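Local coordinates for OmpT protein (Vibrio cholerae serotype O1, PDB 6EHD) that probably forms a water-filled, non-specific diffusion channel through the outer membrane, at residues Y287-G292 against S313-G318; D98-F103 against L268-V273; G104-R109 against E252-E257. The protein carries 1 engineered substitution. All coordinates share one frame; numbering follows the deposited sequence.

Contact 1 (Y287-G292 against S313-G318); sequences YGYGDG and SANNFG. With C8E ((hydroxyethyloxy)tri(ethyloxy)octane), chain F.
Tyr287 sets its CD1 over one face of the Phe317 ring, 3.6 Å from Phe317 CE2, with the two ring planes inclined at 41°. The same tyrosine extends across the strand pair to Asn315. Its CG is anti to the backbone N (chi1 167°), and the hydroxyl at the far end of the ring gives a hydrogen bond from Tyr287 OH to Asn315 OD1 of 2.7 Å. That oxygen lies at the ring edge near its plane, and the hydroxyl in turn sits in the plane of the amide carbonyl. Tyr289, two residues on and on the same sheet face, repeats the cross-strand reach: its OH lies 2.9 Å from Ser313 OG, a hydrogen bond in which either group may be the donor.

These are neighbouring antiparallel strands of a porin beta-barrel, 281-291 and 314-324, caught where both border the long connection 292-313. The axes of 287-291 and 314-318 run at 156° to each other, 4.6 Å apart at closest approach. The hydrogen-bonded pairs are Gly288 with Asn316 and Gly290 with Ala314, and the straightest backbone bond, nearly linear at the hydrogen, runs from Gly288 N to Asn316 O.

The face opposite the tyrosines carries Ala314 and Asn316, paired with Gly290 and Gly288, which have no side chains. Asn316 ND2 gives Gly288 O a bond of 3.1 Å from above the carbonyl plane, while Asn316 OD1 is taken by the backbone N of Glu25. The bound detergent lies close by, its C14 3.8 Å from Asn316 ND2 and its C20 3.5 Å from Gly292 O. Beyond the last pair, Ser313 N donates to Asp291 OD1 at 2.9 Å, meeting the carboxylate on its anti side, tilted out of its plane.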
loop_
_atom_site.group_PDB
_atom_site.type_symbol
_atom_site.label_atom_id
_atom_site.label_comp_id
_atom_site.label_asym_id
_atom_site.label_seq_id
_atom_site.Cartn_x
_atom_site.Cartn_y
_atom_site.Cartn_z
ATOM N N TYR A 287 13.140 5.401 -13.233
ATOM C CA TYR A 287 12.469 5.275 -14.558
ATOM C C TYR A 287 11.415 4.154 -14.488
ATOM O O TYR A 287 11.694 3.062 -13.935
ATOM C CB TYR A 287 13.550 4.859 -15.552
ATOM C CG TYR A 287 13.021 4.378 -16.906
ATOM C CD1 TYR A 287 12.245 5.211 -17.714
ATOM C CD2 TYR A 287 13.191 3.035 -17.329
ATOM C CE1 TYR A 287 11.737 4.753 -18.978
ATOM C CE2 TYR A 287 12.648 2.568 -18.552
ATOM C CZ TYR A 287 11.948 3.445 -19.384
ATOM O OH TYR A 287 11.466 2.982 -20.639
ATOM N N GLY A 288 10.256 4.436 -15.050
ATOM C CA GLY A 288 9.141 3.501 -15.194
ATOM C C GLY A 288 8.643 3.354 -16.663
ATOM O O GLY A 288 8.338 4.353 -17.292
ATOM N N TYR A 289 8.544 2.092 -17.143
ATOM C CA TYR A 289 7.983 1.765 -18.490
ATOM C C TYR A 289 6.676 0.999 -18.287
ATOM O O TYR A 289 6.676 -0.062 -17.559
ATOM C CB TYR A 289 8.994 0.913 -19.250
ATOM C CG TYR A 289 8.347 0.389 -20.542
ATOM C CD1 TYR A 289 8.286 1.190 -21.697
ATOM C CD2 TYR A 289 7.744 -0.853 -20.574
ATOM C CE1 TYR A 289 7.680 0.706 -22.870
ATOM C CE2 TYR A 289 7.141 -1.356 -21.772
ATOM C CZ TYR A 289 7.135 -0.564 -22.898
ATOM O OH TYR A 289 6.522 -1.018 -24.066
ATOM N N GLY A 290 5.539 1.529 -18.783
ATOM C CA GLY A 290 4.242 0.871 -18.680
ATOM C C GLY A 290 3.640 0.530 -20.073
ATOM O O GLY A 290 3.813 1.315 -21.006
ATOM N N ASP A 291 2.967 -0.616 -20.203
ATOM C CA ASP A 291 2.220 -0.955 -21.465
ATOM C C ASP A 291 1.028 -1.809 -21.123
ATOM O O ASP A 291 1.202 -2.919 -20.559
ATOM C CB ASP A 291 3.151 -1.671 -22.413
ATOM C CG ASP A 291 2.558 -1.799 -23.856
ATOM O OD1 ASP A 291 2.060 -0.812 -24.361
ATOM O OD2 ASP A 291 2.530 -2.900 -24.363
ATOM N N GLY A 292 -0.179 -1.337 -21.486
ATOM C CA GLY A 292 -1.379 -2.101 -21.275
ATOM C C GLY A 292 -2.274 -1.559 -20.237
ATOM O O GLY A 292 -2.270 -0.327 -19.968
ATOM N N SER A 313 3.024 1.912 -24.392
ATOM C CA SER A 313 4.490 2.097 -24.384
ATOM C C SER A 313 4.927 3.415 -23.734
ATOM O O SER A 313 5.682 4.185 -24.329
ATOM C CB SER A 313 5.108 1.990 -25.803
ATOM O OG SER A 313 5.222 0.630 -26.107
ATOM N N ALA A 314 4.448 3.669 -22.515
ATOM C CA ALA A 314 4.703 4.970 -21.823
ATOM C C ALA A 314 6.066 4.972 -21.054
ATOM O O ALA A 314 6.300 4.009 -20.242
ATOM C CB ALA A 314 3.569 5.268 -20.904
ATOM N N ASN A 315 6.889 6.035 -21.246
ATOM C CA ASN A 315 8.194 6.266 -20.577
ATOM C C ASN A 315 7.949 7.322 -19.504
ATOM O O ASN A 315 7.227 8.342 -19.757
ATOM C CB ASN A 315 9.248 6.720 -21.543
ATOM C CG ASN A 315 9.578 5.676 -22.555
ATOM O OD1 ASN A 315 10.068 4.586 -22.243
ATOM N ND2 ASN A 315 9.303 6.007 -23.838
ATOM N N ASN A 316 8.371 7.012 -18.273
ATOM C CA ASN A 316 8.034 7.882 -17.084
ATOM C C ASN A 316 9.250 8.041 -16.222
ATOM O O ASN A 316 10.078 7.106 -16.115
ATOM C CB ASN A 316 6.884 7.250 -16.235
ATOM C CG ASN A 316 5.633 6.923 -17.054
ATOM O OD1 ASN A 316 4.823 7.799 -17.359
ATOM N ND2 ASN A 316 5.508 5.621 -17.479
ATOM N N PHE A 317 9.421 9.226 -15.574
ATOM C CA PHE A 317 10.539 9.447 -14.678
ATOM C C PHE A 317 10.058 10.225 -13.427
ATOM O O PHE A 317 9.137 11.048 -13.487
ATOM C CB PHE A 317 11.668 10.294 -15.315
ATOM C CG PHE A 317 12.143 9.760 -16.608
ATOM C CD1 PHE A 317 11.406 10.003 -17.805
ATOM C CD2 PHE A 317 13.290 9.006 -16.649
ATOM C CE1 PHE A 317 11.819 9.464 -19.013
ATOM C CE2 PHE A 317 13.737 8.501 -17.889
ATOM C CZ PHE A 317 12.980 8.717 -19.036
ATOM N N GLY A 318 10.704 9.917 -12.306
ATOM C CA GLY A 318 10.504 10.635 -11.031
ATOM C C GLY A 318 11.757 10.907 -10.306
ATOM O O GLY A 318 12.690 10.113 -10.359
HETATM O O9 C8E F . -1.906 8.007 -15.259
HETATM C C10 C8E F . -0.661 7.597 -15.791
HETATM C C11 C8E F . 0.271 7.229 -14.653
HETATM O O12 C8E F . 1.337 6.462 -15.233
HETATM C C13 C8E F . 2.079 5.709 -14.284
HETATM C C14 C8E F . 2.942 4.604 -14.869
HETATM O O15 C8E F . 2.231 3.593 -15.645
HETATM C C16 C8E F . 1.336 2.859 -14.814
HETATM C C17 C8E F . 0.288 2.294 -15.724
HETATM O O18 C8E F . 0.724 0.987 -16.022
HETATM C C19 C8E F . -0.167 -0.012 -15.560
HETATM C C20 C8E F . -0.716 -0.570 -16.835
HETATM O O21 C8E F . 0.304 -1.360 -17.427
#

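Contact 2 (D98-F103 against L268-V273); sequences DYSYFF and LVYLGV. With C8E ((hydroxyethyloxy)tri(ethyloxy)octane), chain G.
Residues 98-103, without regular secondary structure, pass beside strand 268-273 without pairing with it: the closest CA atoms, those of Phe103 and Tyr270, are 6.9 Å apart. One backbone group nevertheless bonds across, as Tyr99 N donates to Tyr270 OH at 3.0 Å and 165°.

Tyr270 contributes the largest buried area. Its CG stands between its own backbone N and carbonyl carbon (chi1 61°), and the ring beyond meets the loop with both face and hydroxyl. Ser100 CB sits over the ring centre, 3.6 Å from the centroid and only 6° off the normal, a CH-pi contact. Asp98 OD1 accepts from Ser100 N at 3.0 Å, above the carboxylate plane, which makes an Asx turn, and additionally from Ser100 OG at 2.6 Å through its syn lone pair. These two bonds to Asp98 hold the serine's backbone N and hydroxyl while CB lies over the ring. Further along, the carbonyl Phe103 O rests against Leu268 CG at 3.6 Å.

The segment belongs to the connection between strands 80-84 and 121-128, the third external loop, which in related porins folds into the barrel and narrows the pore. Tyr99 OH bonds Glu202, Glu286 of strand 281-291 receives the backbone N of Tyr101 and Phe103, and Phe103 packs on Leu24 of strand 9-24 and Asn316 of strand 314-324.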
loop_
_atom_site.group_PDB
_atom_site.type_symbol
_atom_site.label_atom_id
_atom_site.label_comp_id
_atom_site.label_asym_id
_atom_site.label_seq_id
_atom_site.Cartn_x
_atom_site.Cartn_y
_atom_site.Cartn_z
ATOM N N ASP A 98 7.217 -5.088 -4.166
ATOM C CA ASP A 98 7.378 -3.842 -4.874
ATOM C C ASP A 98 8.354 -2.938 -4.059
ATOM O O ASP A 98 8.000 -2.626 -2.855
ATOM C CB ASP A 98 6.015 -3.081 -5.102
ATOM C CG ASP A 98 6.238 -1.554 -5.460
ATOM O OD1 ASP A 98 7.223 -1.238 -6.198
ATOM O OD2 ASP A 98 5.455 -0.693 -4.974
ATOM N N TYR A 99 9.545 -2.643 -4.604
ATOM C CA TYR A 99 10.582 -1.915 -3.915
ATOM C C TYR A 99 10.778 -0.523 -4.507
ATOM O O TYR A 99 11.750 0.153 -4.191
ATOM C CB TYR A 99 11.877 -2.709 -3.928
ATOM C CG TYR A 99 11.729 -4.108 -3.327
ATOM C CD1 TYR A 99 11.034 -4.337 -2.130
ATOM C CD2 TYR A 99 12.261 -5.185 -3.985
ATOM C CE1 TYR A 99 10.815 -5.634 -1.656
ATOM C CE2 TYR A 99 12.065 -6.498 -3.505
ATOM C CZ TYR A 99 11.386 -6.719 -2.328
ATOM O OH TYR A 99 11.244 -8.060 -1.860
ATOM N N SER A 100 9.809 -0.058 -5.307
ATOM C CA SER A 100 9.919 1.271 -5.952
ATOM C C SER A 100 9.557 2.470 -5.033
ATOM O O SER A 100 8.935 2.315 -3.955
ATOM C CB SER A 100 8.976 1.277 -7.191
ATOM O OG SER A 100 7.595 1.292 -6.832
ATOM N N TYR A 101 9.915 3.687 -5.497
ATOM C CA TYR A 101 9.551 4.980 -4.869
ATOM C C TYR A 101 8.389 5.692 -5.607
ATOM O O TYR A 101 7.782 6.554 -5.021
ATOM C CB TYR A 101 10.771 5.904 -4.829
ATOM C CG TYR A 101 11.647 5.718 -3.674
ATOM C CD1 TYR A 101 11.404 6.404 -2.498
ATOM C CD2 TYR A 101 12.759 4.875 -3.729
ATOM C CE1 TYR A 101 12.216 6.149 -1.364
ATOM C CE2 TYR A 101 13.599 4.689 -2.624
ATOM C CZ TYR A 101 13.322 5.363 -1.430
ATOM O OH TYR A 101 14.129 5.166 -0.293
ATOM N N PHE A 102 8.031 5.316 -6.854
ATOM C CA PHE A 102 7.029 5.985 -7.680
ATOM C C PHE A 102 6.026 5.143 -8.475
ATOM O O PHE A 102 4.821 5.392 -8.416
ATOM C CB PHE A 102 7.668 6.973 -8.714
ATOM C CG PHE A 102 8.335 8.186 -8.133
ATOM C CD1 PHE A 102 7.597 9.228 -7.695
ATOM C CD2 PHE A 102 9.765 8.225 -8.036
ATOM C CE1 PHE A 102 8.236 10.387 -7.181
ATOM C CE2 PHE A 102 10.396 9.415 -7.570
ATOM C CZ PHE A 102 9.610 10.458 -7.151
ATOM N N PHE A 103 6.490 4.127 -9.203
ATOM C CA PHE A 103 5.664 3.539 -10.294
ATOM C C PHE A 103 5.162 2.098 -10.093
ATOM O O PHE A 103 4.256 1.668 -10.773
ATOM C CB PHE A 103 6.438 3.616 -11.619
ATOM C CG PHE A 103 6.836 5.056 -12.029
ATOM C CD1 PHE A 103 5.818 6.033 -12.157
ATOM C CD2 PHE A 103 8.172 5.411 -12.182
ATOM C CE1 PHE A 103 6.164 7.385 -12.473
ATOM C CE2 PHE A 103 8.510 6.748 -12.485
ATOM C CZ PHE A 103 7.483 7.703 -12.652
ATOM N N LEU A 268 4.532 -3.530 -16.160
ATOM C CA LEU A 268 5.217 -2.342 -15.576
ATOM C C LEU A 268 6.606 -2.756 -15.203
ATOM O O LEU A 268 6.794 -3.752 -14.479
ATOM C CB LEU A 268 4.396 -1.749 -14.368
ATOM C CG LEU A 268 4.840 -0.458 -13.652
ATOM C CD1 LEU A 268 6.137 -0.610 -12.914
ATOM C CD2 LEU A 268 4.936 0.719 -14.600
ATOM N N VAL A 269 7.635 -2.050 -15.714
ATOM C CA VAL A 269 9.026 -2.294 -15.319
ATOM C C VAL A 269 9.576 -0.976 -14.700
ATOM O O VAL A 269 9.324 0.136 -15.228
ATOM C CB VAL A 269 9.912 -2.702 -16.541
ATOM C CG1 VAL A 269 11.347 -2.883 -16.109
ATOM C CG2 VAL A 269 9.404 -4.033 -17.159
ATOM N N TYR A 270 10.373 -1.075 -13.633
ATOM C CA TYR A 270 11.027 0.106 -13.033
ATOM C C TYR A 270 12.483 -0.187 -12.774
ATOM O O TYR A 270 12.877 -1.353 -12.506
ATOM C CB TYR A 270 10.262 0.669 -11.775
ATOM C CG TYR A 270 10.145 -0.307 -10.607
ATOM C CD1 TYR A 270 11.203 -0.541 -9.699
ATOM C CD2 TYR A 270 8.958 -1.080 -10.465
ATOM C CE1 TYR A 270 11.043 -1.470 -8.677
ATOM C CE2 TYR A 270 8.801 -2.031 -9.455
ATOM C CZ TYR A 270 9.858 -2.241 -8.569
ATOM O OH TYR A 270 9.695 -3.199 -7.573
ATOM N N LEU A 271 13.322 0.884 -12.806
ATOM C CA LEU A 271 14.725 0.789 -12.408
ATOM C C LEU A 271 15.079 2.142 -11.694
ATOM O O LEU A 271 14.686 3.189 -12.192
ATOM C CB LEU A 271 15.603 0.758 -13.705
ATOM C CG LEU A 271 17.129 0.737 -13.606
ATOM C CD1 LEU A 271 17.738 -0.339 -12.725
ATOM C CD2 LEU A 271 17.848 0.651 -14.976
ATOM N N GLY A 272 15.731 2.083 -10.554
ATOM C CA GLY A 272 16.059 3.344 -9.830
ATOM C C GLY A 272 17.224 3.224 -8.926
ATOM O O GLY A 272 17.893 2.165 -8.786
ATOM N N VAL A 273 17.559 4.392 -8.302
ATOM C CA VAL A 273 18.640 4.493 -7.416
ATOM C C VAL A 273 18.252 5.348 -6.200
ATOM O O VAL A 273 17.538 6.340 -6.374
ATOM C CB VAL A 273 19.902 5.135 -8.091
ATOM C CG1 VAL A 273 19.648 6.458 -8.669
ATOM C CG2 VAL A 273 21.077 5.212 -7.131
HETATM C C11 C8E G . 12.344 -0.459 -0.279
HETATM O O12 C8E G . 12.003 0.954 -0.333
HETATM C C13 C8E G . 10.708 1.159 -0.957
HETATM C C14 C8E G . 10.243 2.601 -0.835
HETATM O O15 C8E G . 9.997 2.781 0.581
HETATM C C16 C8E G . 10.155 4.054 1.144
HETATM C C17 C8E G . 8.861 4.656 0.843
HETATM O O18 C8E G . 8.214 5.223 1.978
HETATM C C19 C8E G . 7.019 6.022 1.907
HETATM C C20 C8E G . 5.467 5.927 2.166
HETATM O O21 C8E G . 4.517 6.997 1.632
#

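Contact 3 (G104-R109 against E252-E257); sequences GGTGLR and EYVMQE. With C8E ((hydroxyethyloxy)tri(ethyloxy)octane), chain E.
The pore-facing loop of the porin barrel, equivalent in position to the constriction loop L3 of related porins, makes a type I beta turn from Gly105 to Leu108, and Glu252 of strand 245-258 grips the start of that turn. Glu252 CG lies beside its backbone N (chi1 -58°), and the chain beyond is extended and carries the carboxylate to the turn, where its two oxygens meet consecutive backbone amides. Gly105 N donates to Glu252 OE2 at 2.9 Å, nearly straight at 176° and onto the syn lone pair. Glu252 OE1 accepts twice from Thr106: from its N at 2.9 Å, bent to 149°, and from its OG1 at 2.7 Å. Both donors come from the same face of the carboxylate plane. The buried carboxylate is thus met by three protein donors, which probably stabilises its charged form.

Just beyond, Val254 CG2 packs against Thr106 O at 3.6 Å and Gly107 CA at 3.9 Å. Arg109 NE, in the same loop segment, forms a salt bridge with Glu230 of strand 227-242. A water completes the grip: it accepts from Gly107 N at 3.0 Å and gives a weak bond to Glu252 OE2 at 2.8 Å.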
loop_
_atom_site.group_PDB
_atom_site.type_symbol
_atom_site.label_atom_id
_atom_site.label_comp_id
_atom_site.label_asym_id
_atom_site.label_seq_id
_atom_site.Cartn_x
_atom_site.Cartn_y
_atom_site.Cartn_z
ATOM N N GLY A 104 5.822 1.330 -9.215
ATOM C CA GLY A 104 5.389 -0.082 -8.940
ATOM C C GLY A 104 4.242 -0.235 -8.004
ATOM O O GLY A 104 3.703 0.765 -7.493
ATOM N N GLY A 105 3.868 -1.508 -7.764
ATOM C CA GLY A 105 2.679 -1.936 -7.012
ATOM C C GLY A 105 1.531 -2.429 -7.890
ATOM O O GLY A 105 0.441 -2.708 -7.367
ATOM N N THR A 106 1.713 -2.490 -9.217
ATOM C CA THR A 106 0.568 -2.814 -10.085
ATOM C C THR A 106 0.075 -4.260 -9.859
ATOM O O THR A 106 -1.102 -4.549 -10.146
ATOM C CB THR A 106 0.823 -2.712 -11.595
ATOM O OG1 THR A 106 1.870 -3.602 -12.013
ATOM C CG2 THR A 106 1.280 -1.222 -11.917
ATOM N N GLY A 107 0.962 -5.139 -9.391
ATOM C CA GLY A 107 0.636 -6.580 -9.163
ATOM C C GLY A 107 0.031 -6.872 -7.779
ATOM O O GLY A 107 -0.234 -8.052 -7.424
ATOM N N LEU A 108 -0.193 -5.818 -6.943
ATOM C CA LEU A 108 -0.701 -6.011 -5.600
ATOM C C LEU A 108 -2.147 -5.549 -5.628
ATOM O O LEU A 108 -2.418 -4.409 -6.012
ATOM C CB LEU A 108 0.182 -5.312 -4.547
ATOM C CG LEU A 108 1.675 -5.627 -4.635
ATOM C CD1 LEU A 108 2.461 -4.833 -3.589
ATOM C CD2 LEU A 108 2.068 -7.132 -4.495
ATOM N N ARG A 109 -3.082 -6.495 -5.403
ATOM C CA ARG A 109 -4.470 -6.257 -5.835
ATOM C C ARG A 109 -5.494 -6.025 -4.677
ATOM O O ARG A 109 -6.696 -6.127 -4.887
ATOM C CB ARG A 109 -4.953 -7.436 -6.694
ATOM C CG ARG A 109 -4.060 -7.799 -7.871
ATOM C CD ARG A 109 -3.621 -6.599 -8.747
ATOM N NE ARG A 109 -4.793 -5.836 -9.250
ATOM C CZ ARG A 109 -4.925 -4.512 -9.297
ATOM N NH1 ARG A 109 -3.938 -3.686 -8.951
ATOM N NH2 ARG A 109 -6.086 -3.973 -9.748
ATOM N N GLU A 252 6.493 -6.403 -13.325
ATOM C CA GLU A 252 5.164 -6.681 -12.879
ATOM C C GLU A 252 4.249 -7.004 -14.086
ATOM O O GLU A 252 4.139 -6.193 -15.044
ATOM C CB GLU A 252 4.565 -5.464 -12.118
ATOM C CG GLU A 252 5.427 -5.063 -10.926
ATOM C CD GLU A 252 5.041 -3.774 -10.171
ATOM O OE1 GLU A 252 4.183 -2.987 -10.672
ATOM O OE2 GLU A 252 5.534 -3.608 -8.982
ATOM N N TYR A 253 3.593 -8.167 -14.026
ATOM C CA TYR A 253 2.643 -8.558 -15.128
ATOM C C TYR A 253 1.286 -8.958 -14.539
ATOM O O TYR A 253 1.237 -9.774 -13.582
ATOM C CB TYR A 253 3.265 -9.733 -15.871
ATOM C CG TYR A 253 2.376 -10.265 -17.012
ATOM C CD1 TYR A 253 2.226 -9.532 -18.206
ATOM C CD2 TYR A 253 1.540 -11.393 -16.807
ATOM C CE1 TYR A 253 1.377 -9.988 -19.258
ATOM C CE2 TYR A 253 0.691 -11.857 -17.865
ATOM C CZ TYR A 253 0.627 -11.149 -19.056
ATOM O OH TYR A 253 -0.277 -11.600 -20.036
ATOM N N VAL A 254 0.186 -8.409 -15.107
ATOM C CA VAL A 254 -1.144 -8.652 -14.616
ATOM C C VAL A 254 -2.050 -9.029 -15.852
ATOM O O VAL A 254 -1.950 -8.358 -16.918
ATOM C CB VAL A 254 -1.775 -7.473 -13.917
ATOM C CG1 VAL A 254 -3.181 -7.832 -13.402
ATOM C CG2 VAL A 254 -0.840 -6.990 -12.763
ATOM N N MET A 255 -2.761 -10.141 -15.735
ATOM C CA MET A 255 -3.873 -10.515 -16.768
ATOM C C MET A 255 -5.247 -10.368 -16.162
ATOM O O MET A 255 -5.472 -10.744 -15.011
ATOM C CB MET A 255 -3.622 -11.894 -17.382
ATOM C CG MET A 255 -3.495 -13.156 -16.566
ATOM S SD MET A 255 -2.515 -14.566 -17.369
ATOM C CE MET A 255 -2.255 -14.112 -19.061
ATOM N N GLN A 256 -6.126 -9.701 -16.884
ATOM C CA GLN A 256 -7.465 -9.457 -16.473
ATOM C C GLN A 256 -8.391 -10.213 -17.498
ATOM O O GLN A 256 -8.261 -10.035 -18.724
ATOM C CB GLN A 256 -7.814 -7.982 -16.476
ATOM C CG GLN A 256 -6.852 -7.054 -15.681
ATOM C CD GLN A 256 -5.699 -6.501 -16.491
ATOM O OE1 GLN A 256 -5.623 -6.657 -17.721
ATOM N NE2 GLN A 256 -4.741 -5.796 -15.781
ATOM N N GLU A 257 -9.305 -10.985 -16.958
ATOM C CA GLU A 257 -10.273 -11.788 -17.797
ATOM C C GLU A 257 -11.692 -11.633 -17.266
ATOM O O GLU A 257 -11.950 -11.889 -16.058
ATOM C CB GLU A 257 -9.853 -13.245 -17.831
ATOM C CG GLU A 257 -10.890 -14.140 -18.488
ATOM C CD GLU A 257 -10.420 -15.566 -18.682
ATOM O OE1 GLU A 257 -11.191 -16.481 -18.326
ATOM O OE2 GLU A 257 -9.298 -15.760 -19.184
HETATM C C1 C8E E . 9.580 -16.737 -10.333
HETATM C C2 C8E E . 10.468 -15.852 -11.199
HETATM C C3 C8E E . 9.777 -15.581 -12.514
HETATM C C4 C8E E . 10.706 -15.046 -13.616
HETATM C C5 C8E E . 10.022 -13.909 -14.373
HETATM C C6 C8E E . 9.005 -14.229 -15.439
HETATM C C7 C8E E . 7.543 -13.896 -15.084
HETATM C C8 C8E E . 6.662 -13.879 -16.358
HETATM O O9 C8E E . 5.255 -14.215 -16.327
HETATM C C10 C8E E . 4.707 -15.285 -17.079
HETATM C C11 C8E E . 3.409 -14.871 -17.687
HETATM O O12 C8E E . 3.881 -14.278 -18.889
HETATM C C13 C8E E . 3.028 -13.978 -20.006
HETATM C C14 C8E E . 3.583 -12.816 -20.851
HETATM O O15 C8E E . 5.027 -12.838 -20.974
HETATM C C16 C8E E . 5.574 -11.892 -21.942
HETATM C C17 C8E E . 7.097 -11.942 -22.169
HETATM O O18 C8E E . 7.753 -11.995 -20.902
HETATM C C19 C8E E . 9.130 -11.613 -20.646
HETATM C C20 C8E E . 9.669 -12.468 -19.484
HETATM O O21 C8E E . 10.008 -11.732 -18.317
HETATM O O HOH W 1 3.442 -5.093 -7.765
#

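In the fold
From the N terminus, the first segments reached are 98-103 and 104-109, consecutive pieces of the loop between strands 80-84 and 121-128. Contact 3 closes first, when the chain returns at 252-257, and contact 2 follows at 268-273 in the next strand; the span of contact 3 therefore lies wholly within that of contact 2. Contact 1 comes afterwards in series, joining 287-292 to 313-318 and closing the external loop between them. Strands 245-258, 263-276, 281-291 and 314-324 are successive neighbours in the barrel wall: Glu252 N bonds Leu268 O, and Tyr289 N bonds Val269 O. Contacts 2 and 3 tie the infolded loop to that wall; contact 1 lies within the wall itself.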